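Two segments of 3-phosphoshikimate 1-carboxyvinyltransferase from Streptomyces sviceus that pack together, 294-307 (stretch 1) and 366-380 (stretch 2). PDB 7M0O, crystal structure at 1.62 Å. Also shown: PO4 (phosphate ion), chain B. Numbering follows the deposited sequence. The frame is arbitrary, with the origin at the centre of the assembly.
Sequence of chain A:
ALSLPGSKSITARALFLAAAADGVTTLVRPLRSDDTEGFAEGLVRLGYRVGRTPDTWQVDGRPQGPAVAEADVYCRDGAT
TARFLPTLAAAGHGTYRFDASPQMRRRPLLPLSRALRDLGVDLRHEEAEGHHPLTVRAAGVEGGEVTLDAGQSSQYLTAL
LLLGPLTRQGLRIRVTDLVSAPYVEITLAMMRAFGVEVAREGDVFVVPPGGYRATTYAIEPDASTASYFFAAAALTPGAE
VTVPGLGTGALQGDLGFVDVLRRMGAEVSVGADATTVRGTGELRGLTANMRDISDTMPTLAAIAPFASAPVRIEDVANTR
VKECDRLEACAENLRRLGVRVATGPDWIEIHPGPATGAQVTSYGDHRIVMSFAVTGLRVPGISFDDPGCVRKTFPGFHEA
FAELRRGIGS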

ATOM      1  N   SER A 294       6.952   1.228 -11.466  1.00 11.02           N
ATOM      2  CA  SER A 294       6.961   2.585 -12.001  1.00 10.25           C
ATOM      3  C   SER A 294       6.839   3.681 -10.937  1.00  9.95           C
ATOM      4  O   SER A 294       7.258   4.814 -11.200  1.00 11.77           O
ATOM      5  CB  SER A 294       5.845   2.750 -13.042  1.00 13.63           C
ATOM      6  OG  SER A 294       4.574   2.521 -12.483  1.00 17.06           O
ATOM      7  N   ASP A 295       6.287   3.390  -9.750  1.00  9.64           N
ATOM      8  CA  ASP A 295       6.266   4.404  -8.694  1.00 11.14           C
ATOM      9  C   ASP A 295       7.676   4.813  -8.253  1.00 10.31           C
ATOM     10  O   ASP A 295       7.825   5.864  -7.610  1.00 12.28           O
ATOM     11  CB  ASP A 295       5.469   3.900  -7.495  1.00 11.13           C
ATOM     12  CG  ASP A 295       3.941   3.931  -7.739  1.00 19.26           C
ATOM     13  OD1 ASP A 295       3.487   4.566  -8.711  1.00 17.49           O
ATOM     14  OD2 ASP A 295       3.185   3.322  -6.957  1.00 26.84           O
ATOM     15  N   THR A 296       8.698   4.000  -8.552  1.00  9.45           N
ATOM     16  CA  THR A 296      10.087   4.334  -8.241  1.00  9.61           C
ATOM     17  C   THR A 296      10.846   4.914  -9.425  1.00 10.76           C
ATOM     18  O   THR A 296      12.035   5.251  -9.281  1.00  8.71           O
ATOM     19  CB  THR A 296      10.859   3.114  -7.688  1.00  8.79           C
ATOM     20  OG1 THR A 296      11.047   2.100  -8.698  1.00 11.17           O
ATOM     21  CG2 THR A 296      10.141   2.533  -6.486  1.00 12.88           C
ATOM     22  N   MET A 297      10.190   5.093 -10.576  1.00 11.38           N
ATOM     23  CA  MET A 297      10.835   5.820 -11.665  1.00 11.38           C
ATOM     24  C   MET A 297      11.372   7.178 -11.221  1.00  9.44           C
ATOM     25  O   MET A 297      12.523   7.494 -11.571  1.00  8.86           O
ATOM     26  CB  MET A 297       9.871   5.970 -12.855  1.00  9.51           C
ATOM     27  CG  MET A 297      10.444   6.836 -13.993  1.00 11.31           C
ATOM     28  SD  MET A 297      10.319   8.624 -13.764  1.00 14.02           S
ATOM     29  CE  MET A 297       8.535   8.867 -13.829  1.00 18.86           C
ATOM     30  N   PRO A 298      10.643   8.002 -10.451  1.00 11.19           N
ATOM     31  CA  PRO A 298      11.229   9.287 -10.032  1.00 10.31           C
ATOM     32  C   PRO A 298      12.414   9.108  -9.109  1.00  9.81           C
ATOM     33  O   PRO A 298      13.331   9.938  -9.140  1.00 12.11           O
ATOM     34  CB  PRO A 298      10.062  10.018  -9.341  1.00  7.44           C
ATOM     35  CG  PRO A 298       8.799   9.378  -9.988  1.00  8.71           C
ATOM     36  CD  PRO A 298       9.195   7.931 -10.167  1.00 10.92           C
ATOM     37  N   THR A 299      12.428   8.045  -8.300  1.00  8.59           N
ATOM     38  CA  THR A 299      13.561   7.812  -7.414  1.00 10.37           C
ATOM     39  C   THR A 299      14.845   7.642  -8.213  1.00 11.36           C
ATOM     40  O   THR A 299      15.904   8.159  -7.829  1.00  9.07           O
ATOM     41  CB  THR A 299      13.296   6.583  -6.538  1.00 10.76           C
ATOM     42  OG1 THR A 299      11.965   6.653  -6.013  1.00  9.81           O
ATOM     43  CG2 THR A 299      14.291   6.540  -5.380  1.00 10.74           C
ATOM     44  N   LEU A 300      14.771   6.907  -9.334  1.00  9.45           N
ATOM     45  CA  LEU A 300      15.939   6.759 -10.199  1.00  7.81           C
ATOM     46  C   LEU A 300      16.255   8.057 -10.940  1.00  9.66           C
ATOM     47  O   LEU A 300      17.424   8.426 -11.082  1.00  9.81           O
ATOM     48  CB  LEU A 300      15.717   5.625 -11.200  1.00  9.52           C
ATOM     49  CG  LEU A 300      16.892   5.430 -12.180  1.00 13.93           C
ATOM     50  CD1 LEU A 300      18.189   5.191 -11.422  1.00 15.51           C
ATOM     51  CD2 LEU A 300      16.653   4.288 -13.183  1.00 12.08           C
ATOM     52  N   ALA A 301      15.234   8.738 -11.452  1.00 10.01           N
ATOM     53  CA  ALA A 301      15.484   9.982 -12.175  1.00  9.46           C
ATOM     54  C   ALA A 301      16.256  10.983 -11.321  1.00 10.54           C
ATOM     55  O   ALA A 301      17.094  11.730 -11.840  1.00 11.90           O
ATOM     56  CB  ALA A 301      14.156  10.584 -12.636  1.00  9.88           C
ATOM     57  N   ALA A 302      16.020  10.984 -10.014  1.00 10.79           N
ATOM     58  CA  ALA A 302      16.613  11.998  -9.151  1.00 10.85           C
ATOM     59  C   ALA A 302      18.068  11.711  -8.771  1.00 11.64           C
ATOM     60  O   ALA A 302      18.766  12.645  -8.361  1.00 15.57           O
ATOM     61  CB  ALA A 302      15.755  12.171  -7.894  1.00 17.56           C
ATOM     62  N   ILE A 303      18.558  10.469  -8.896  1.00 11.26           N
ATOM     63  CA  ILE A 303      19.986  10.183  -8.685  1.00 11.33           C
ATOM     64  C   ILE A 303      20.755  10.081  -9.993  1.00 12.32           C
ATOM     65  O   ILE A 303      21.998  10.079  -9.968  1.00  9.95           O
ATOM     66  CB  ILE A 303      20.207   8.902  -7.839  1.00 12.07           C
ATOM     67  CG1 ILE A 303      19.674   7.662  -8.563  1.00 11.61           C
ATOM     68  CG2 ILE A 303      19.560   9.068  -6.469  1.00 14.22           C
ATOM     69  CD1 ILE A 303      20.042   6.336  -7.890  1.00 11.26           C
ATOM     70  N   ALA A 304      20.063  10.060 -11.135  1.00 10.94           N
ATOM     71  CA  ALA A 304      20.752   9.935 -12.409  1.00  8.63           C
ATOM     72  C   ALA A 304      21.727  11.075 -12.732  1.00  9.87           C
ATOM     73  O   ALA A 304      22.669  10.817 -13.503  1.00 12.47           O
ATOM     74  CB  ALA A 304      19.713   9.789 -13.533  1.00 13.71           C
ATOM     75  N   PRO A 305      21.576  12.309 -12.227  1.00 10.49           N
ATOM     76  CA  PRO A 305      22.582  13.341 -12.549  1.00 14.14           C
ATOM     77  C   PRO A 305      23.995  12.958 -12.154  1.00 14.19           C
ATOM     78  O   PRO A 305      24.954  13.519 -12.705  1.00 12.67           O
ATOM     79  CB  PRO A 305      22.097  14.565 -11.765  1.00 13.18           C
ATOM     80  CG  PRO A 305      20.614  14.376 -11.714  1.00 13.86           C
ATOM     81  CD  PRO A 305      20.389  12.911 -11.578  1.00 11.82           C
ATOM     82  N   PHE A 306      24.148  12.004 -11.235  1.00 11.62           N
ATOM     83  CA  PHE A 306      25.442  11.597 -10.701  1.00 13.87           C
ATOM     84  C   PHE A 306      25.961  10.300 -11.311  1.00 11.49           C
ATOM     85  O   PHE A 306      27.024   9.826 -10.904  1.00 14.61           O
ATOM     86  CB  PHE A 306      25.344  11.462  -9.181  1.00 12.22           C
ATOM     87  CG  PHE A 306      24.594  12.589  -8.535  1.00 15.27           C
ATOM     88  CD1 PHE A 306      25.232  13.784  -8.247  1.00 27.02           C
ATOM     89  CD2 PHE A 306      23.242  12.469  -8.245  1.00 16.24           C
ATOM     90  CE1 PHE A 306      24.543  14.832  -7.669  1.00 17.91           C
ATOM     91  CE2 PHE A 306      22.549  13.518  -7.666  1.00 19.73           C
ATOM     92  CZ  PHE A 306      23.209  14.702  -7.386  1.00 22.59           C
ATOM     93  N   ALA A 307      25.262   9.736 -12.292  1.00 13.11           N
ATOM     94  CA  ALA A 307      25.688   8.472 -12.888  1.00 13.46           C
ATOM     95  C   ALA A 307      26.876   8.688 -13.829  1.00 12.39           C
ATOM     96  O   ALA A 307      27.234   9.813 -14.186  1.00 15.01           O
ATOM     97  CB  ALA A 307      24.529   7.803 -13.634  1.00 12.04           C
TER
HETATM   98  P   PO4 B 501       1.222   6.349  -5.708  1.00 17.89           P
HETATM   99  O1  PO4 B 501       1.103   4.864  -5.926  1.00 28.05           O
HETATM  100  O2  PO4 B 501       2.442   6.825  -6.456  1.00 17.44           O
HETATM  101  O3  PO4 B 501       1.350   6.606  -4.225  1.00 24.73           O
HETATM  102  O4  PO4 B 501      -0.033   6.982  -6.251  1.00 27.02           O
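Stretch 2, residues 366-380: HRIVMSFAVTGLRVP

Stretch 2 enters as a helix, 366-375, that runs alongside helix 297-303 of stretch 1 in roughly the same direction. The N-to-C directions of the two axes differ by 29°, with a signed crossing angle of -29°, and the axes approach to 8.0 Å. The backbones come closest in register at Thr-299 and Ser-371, whose CA atoms are 4.8 Å apart, and at Ala-302 and Phe-372, whose CA atoms are 5.5 Å apart. Farther along, the chain of stretch 2 continues through Leu-377 and Arg-378 to an extended Val-379 and Pro-380, while stretch 1 passes into a 3-10 segment at 304-306. Together the two stretches bury 599 Å².

Ala-302 and Ser-371 form the middle of the contact, each with its CA-to-CB bond directed toward the other stretch. The CB of Ala-302 lies 3.2 Å from the O of Ser-371 and 3.9 Å from the CB of Ser-371, so the methyl group rests directly on the backbone of the second helix. The same methyl lies over one face of the Phe-372 ring, with Ala-302 CB 4.3 Å from Phe-372 CD1. On its carbonyl side Ala-302 is held by a hydrogen bond across the interface: Thr-375 OG1 donates to Ala-302 O at 2.7 Å. With chi1 at -49° (m), Thr-375 brings its hydroxyl to this acceptor.

The hydroxyl of Ser-371, in the m rotamer, is turned back to its own helix, where Ser-371 OG donates to Arg-367 O at 2.7 Å. It nevertheless packs closely against stretch 1, with Ser-371 OG 3.3 Å from Pro-298 CB. Two waters complete the polar contacts here. Water 1 donates to Asp-295 O and to Ser-371 OG and is also hydrogen-bonded to Thr-299 OG1; water 2 donates to both Thr-299 O and Ser-371 O, bridging the two backbones.

Phe-306 has the largest area covered by stretch 2. Its ring lies against Thr-375, Arg-378 and Val-379. Phe-306 CE1 lies 3.6 Å from Arg-378 CB, and Phe-306 CD1 sits over one face of the Arg-378 guanidinium. At the ring edge, Phe-306 CZ meets Val-379 CG2 at 3.8 Å and Thr-375 CG2 at 4.1 Å. Nearby, Ile-303 CG2 touches Val-374 CG1 at 3.8 Å, adding a further apolar contact.

At the N-terminal end, Arg-367 extends along stretch 1, with Arg-367 CD 3.3 Å from Asp-295 O. The guanidinium is engaged by the phosphate ion: Arg-367 NE donates to PO4 O2 at 2.8 Å and Arg-367 NH2 to PO4 O3 at 3.0 Å, and His-366 NE2 donates to the same PO4 O3 at 2.9 Å. Asp-295 OD2 is 4.4 Å from Arg-367 NE, well out of the guanidinium plane, so the opposite charges are near each other without forming a salt bridge. The phosphate thus lies where both stretches can reach it, with PO4 O1 2.8 Å from Asp-295 OD2.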

ATOM      1  N   HIS A 366       3.687  13.632  -4.030  1.00 14.38           N
ATOM      2  CA  HIS A 366       4.575  13.184  -2.949  1.00 13.00           C
ATOM      3  C   HIS A 366       5.876  12.569  -3.466  1.00 13.73           C
ATOM      4  O   HIS A 366       6.947  12.778  -2.878  1.00 11.34           O
ATOM      5  CB  HIS A 366       3.839  12.187  -2.051  1.00 14.27           C
ATOM      6  CG  HIS A 366       3.124  11.092  -2.786  1.00 14.13           C
ATOM      7  ND1 HIS A 366       2.133  11.328  -3.723  1.00 18.64           N
ATOM      8  CD2 HIS A 366       3.250   9.748  -2.707  1.00 17.64           C
ATOM      9  CE1 HIS A 366       1.687  10.174  -4.185  1.00 16.95           C
ATOM     10  NE2 HIS A 366       2.350   9.200  -3.588  1.00 13.69           N
ATOM     11  N   ARG A 367       5.807  11.804  -4.561  1.00 11.35           N
ATOM     12  CA  ARG A 367       7.010  11.148  -5.072  1.00 13.41           C
ATOM     13  C   ARG A 367       7.975  12.123  -5.748  1.00 10.54           C
ATOM     14  O   ARG A 367       9.178  11.874  -5.759  1.00 12.69           O
ATOM     15  CB  ARG A 367       6.629  10.028  -6.036  1.00 11.00           C
ATOM     16  CG  ARG A 367       5.555   9.100  -5.452  1.00 12.74           C
ATOM     17  CD  ARG A 367       5.858   7.627  -5.677  1.00 13.60           C
ATOM     18  NE  ARG A 367       4.849   6.838  -4.972  1.00 17.01           N
ATOM     19  CZ  ARG A 367       5.004   6.359  -3.739  1.00 13.43           C
ATOM     20  NH1 ARG A 367       6.140   6.571  -3.075  1.00 11.56           N
ATOM     21  NH2 ARG A 367       4.025   5.688  -3.164  1.00 12.69           N
ATOM     22  N   ILE A 368       7.490  13.237  -6.304  1.00 11.59           N
ATOM     23  CA  ILE A 368       8.414  14.245  -6.819  1.00 12.52           C
ATOM     24  C   ILE A 368       9.195  14.885  -5.670  1.00 10.71           C
ATOM     25  O   ILE A 368      10.412  15.081  -5.762  1.00 12.18           O
ATOM     26  CB  ILE A 368       7.666  15.298  -7.666  1.00 12.53           C
ATOM     27  CG1 ILE A 368       6.960  14.644  -8.856  1.00 13.87           C
ATOM     28  CG2 ILE A 368       8.630  16.403  -8.147  1.00 12.72           C
ATOM     29  CD1 ILE A 368       7.897  13.885  -9.814  1.00 13.51           C
ATOM     30  N   VAL A 369       8.521  15.204  -4.559  1.00 11.42           N
ATOM     31  CA  VAL A 369       9.215  15.808  -3.421  1.00 11.25           C
ATOM     32  C   VAL A 369      10.196  14.817  -2.801  1.00 13.78           C
ATOM     33  O   VAL A 369      11.359  15.147  -2.538  1.00 10.84           O
ATOM     34  CB  VAL A 369       8.200  16.319  -2.379  1.00  9.49           C
ATOM     35  CG1 VAL A 369       8.938  16.762  -1.097  1.00 12.96           C
ATOM     36  CG2 VAL A 369       7.419  17.480  -2.957  1.00 10.91           C
ATOM     37  N   MET A 370       9.744  13.585  -2.548  1.00 11.55           N
ATOM     38  CA  MET A 370      10.626  12.634  -1.880  1.00 12.38           C
ATOM     39  C   MET A 370      11.821  12.281  -2.758  1.00 10.07           C
ATOM     40  O   MET A 370      12.941  12.123  -2.260  1.00  9.68           O
ATOM     41  CB  MET A 370       9.838  11.390  -1.468  1.00 11.65           C
ATOM     42  CG  MET A 370       8.871  11.686  -0.314  1.00 10.09           C
ATOM     43  SD  MET A 370       8.051  10.263   0.430  1.00 15.64           S
ATOM     44  CE  MET A 370       6.856   9.854  -0.815  1.00 17.57           C
ATOM     45  N   SER A 371      11.610  12.172  -4.070  1.00 10.34           N
ATOM     46  CA  SER A 371      12.717  11.820  -4.960  1.00  7.58           C
ATOM     47  C   SER A 371      13.788  12.903  -4.990  1.00 10.13           C
ATOM     48  O   SER A 371      14.973  12.598  -4.839  1.00 10.96           O
ATOM     49  CB  SER A 371      12.205  11.544  -6.372  1.00  8.63           C
ATOM     50  OG  SER A 371      11.404  10.392  -6.398  1.00 12.50           O
ATOM     51  N   PHE A 372      13.395  14.176  -5.174  1.00 10.60           N
ATOM     52  CA  PHE A 372      14.393  15.231  -5.287  1.00 10.27           C
ATOM     53  C   PHE A 372      14.979  15.631  -3.941  1.00  9.83           C
ATOM     54  O   PHE A 372      16.041  16.275  -3.912  1.00 13.40           O
ATOM     55  CB  PHE A 372      13.809  16.448  -6.026  1.00 12.81           C
ATOM     56  CG  PHE A 372      13.679  16.212  -7.511  1.00 14.42           C
ATOM     57  CD1 PHE A 372      14.790  16.306  -8.342  1.00 17.35           C
ATOM     58  CD2 PHE A 372      12.471  15.825  -8.058  1.00 14.66           C
ATOM     59  CE1 PHE A 372      14.688  16.047  -9.697  1.00 18.38           C
ATOM     60  CE2 PHE A 372      12.354  15.558  -9.421  1.00 17.43           C
ATOM     61  CZ  PHE A 372      13.461  15.674 -10.242  1.00 17.62           C
ATOM     62  N   ALA A 373      14.364  15.202  -2.837  1.00  8.96           N
ATOM     63  CA  ALA A 373      15.057  15.275  -1.557  1.00  9.67           C
ATOM     64  C   ALA A 373      16.358  14.479  -1.601  1.00 10.93           C
ATOM     65  O   ALA A 373      17.359  14.887  -1.003  1.00 11.92           O
ATOM     66  CB  ALA A 373      14.149  14.771  -0.429  1.00 12.40           C
ATOM     67  N   VAL A 374      16.358  13.318  -2.272  1.00 11.39           N
ATOM     68  CA  VAL A 374      17.597  12.556  -2.363  1.00 11.39           C
ATOM     69  C   VAL A 374      18.650  13.342  -3.140  1.00 10.77           C
ATOM     70  O   VAL A 374      19.831  13.354  -2.777  1.00 11.65           O
ATOM     71  CB  VAL A 374      17.347  11.170  -2.994  1.00 10.34           C
ATOM     72  CG1 VAL A 374      18.638  10.382  -2.988  1.00 11.15           C
ATOM     73  CG2 VAL A 374      16.264  10.413  -2.247  1.00 10.45           C
ATOM     74  N   THR A 375      18.244  14.003  -4.229  1.00 12.20           N
ATOM     75  CA  THR A 375      19.171  14.834  -4.988  1.00 11.87           C
ATOM     76  C   THR A 375      19.828  15.876  -4.099  1.00 12.76           C
ATOM     77  O   THR A 375      21.004  16.210  -4.286  1.00 12.63           O
ATOM     78  CB  THR A 375      18.435  15.534  -6.130  1.00 14.19           C
ATOM     79  OG1 THR A 375      17.651  14.586  -6.862  1.00 13.30           O
ATOM     80  CG2 THR A 375      19.420  16.207  -7.065  1.00 11.82           C
ATOM     81  N   GLY A 376      19.079  16.393  -3.126  1.00 10.38           N
ATOM     82  CA  GLY A 376      19.589  17.428  -2.230  1.00 13.39           C
ATOM     83  C   GLY A 376      20.703  16.988  -1.288  1.00 14.04           C
ATOM     84  O   GLY A 376      21.353  17.856  -0.690  1.00 14.41           O
ATOM     85  N   LEU A 377      20.916  15.677  -1.103  1.00 11.99           N
ATOM     86  CA  LEU A 377      22.108  15.207  -0.397  1.00 15.97           C
ATOM     87  C   LEU A 377      23.398  15.694  -1.045  1.00 16.16           C
ATOM     88  O   LEU A 377      24.400  15.911  -0.343  1.00 17.71           O
ATOM     89  CB  LEU A 377      22.119  13.681  -0.357  1.00 16.16           C
ATOM     90  CG  LEU A 377      21.000  13.033   0.447  1.00 17.37           C
ATOM     91  CD1 LEU A 377      21.207  11.546   0.385  1.00 16.34           C
ATOM     92  CD2 LEU A 377      20.979  13.511   1.886  1.00 18.79           C
ATOM     93  N   ARG A 378      23.418  15.836  -2.375  1.00 16.65           N
ATOM     94  CA  ARG A 378      24.622  16.252  -3.081  1.00 18.29           C
ATOM     95  C   ARG A 378      24.518  17.615  -3.752  1.00 17.66           C
ATOM     96  O   ARG A 378      25.556  18.167  -4.139  1.00 16.81           O
ATOM     97  CB  ARG A 378      25.003  15.214  -4.150  1.00 21.55           C
ATOM     98  CG  ARG A 378      25.611  13.930  -3.594  1.00 19.62           C
ATOM     99  CD  ARG A 378      27.088  14.096  -3.230  1.00 27.52           C
ATOM    100  NE  ARG A 378      27.916  14.396  -4.396  1.00 27.14           N
ATOM    101  CZ  ARG A 378      28.321  13.481  -5.275  1.00 27.56           C
ATOM    102  NH1 ARG A 378      27.965  12.218  -5.122  1.00 26.35           N
ATOM    103  NH2 ARG A 378      29.061  13.835  -6.316  1.00 27.50           N
ATOM    104  N   VAL A 379      23.311  18.154  -3.918  1.00 13.91           N
ATOM    105  CA  VAL A 379      23.126  19.457  -4.556  1.00 15.51           C
ATOM    106  C   VAL A 379      22.545  20.424  -3.532  1.00 17.14           C
ATOM    107  O   VAL A 379      21.352  20.330  -3.203  1.00 16.06           O
ATOM    108  CB  VAL A 379      22.210  19.359  -5.787  1.00 15.00           C
ATOM    109  CG1 VAL A 379      21.959  20.740  -6.368  1.00 15.10           C
ATOM    110  CG2 VAL A 379      22.806  18.421  -6.847  1.00 15.38           C
ATOM    111  N   PRO A 380      23.332  21.370  -3.025  1.00 14.77           N
ATOM    112  CA  PRO A 380      22.809  22.308  -2.024  1.00 17.67           C
ATOM    113  C   PRO A 380      21.783  23.259  -2.616  1.00 15.43           C
ATOM    114  O   PRO A 380      21.788  23.555  -3.812  1.00 18.48           O
ATOM    115  CB  PRO A 380      24.059  23.076  -1.565  1.00 15.19           C
ATOM    116  CG  PRO A 380      25.233  22.268  -2.038  1.00 20.06           C
ATOM    117  CD  PRO A 380      24.764  21.585  -3.294  1.00 13.93           C
TER
HETATM  118  O   HOH W   1       9.445   7.749  -6.484  1.00 11.79           O
HETATM  119  O   HOH W   2      15.514   9.786  -5.318  1.00 21.15           O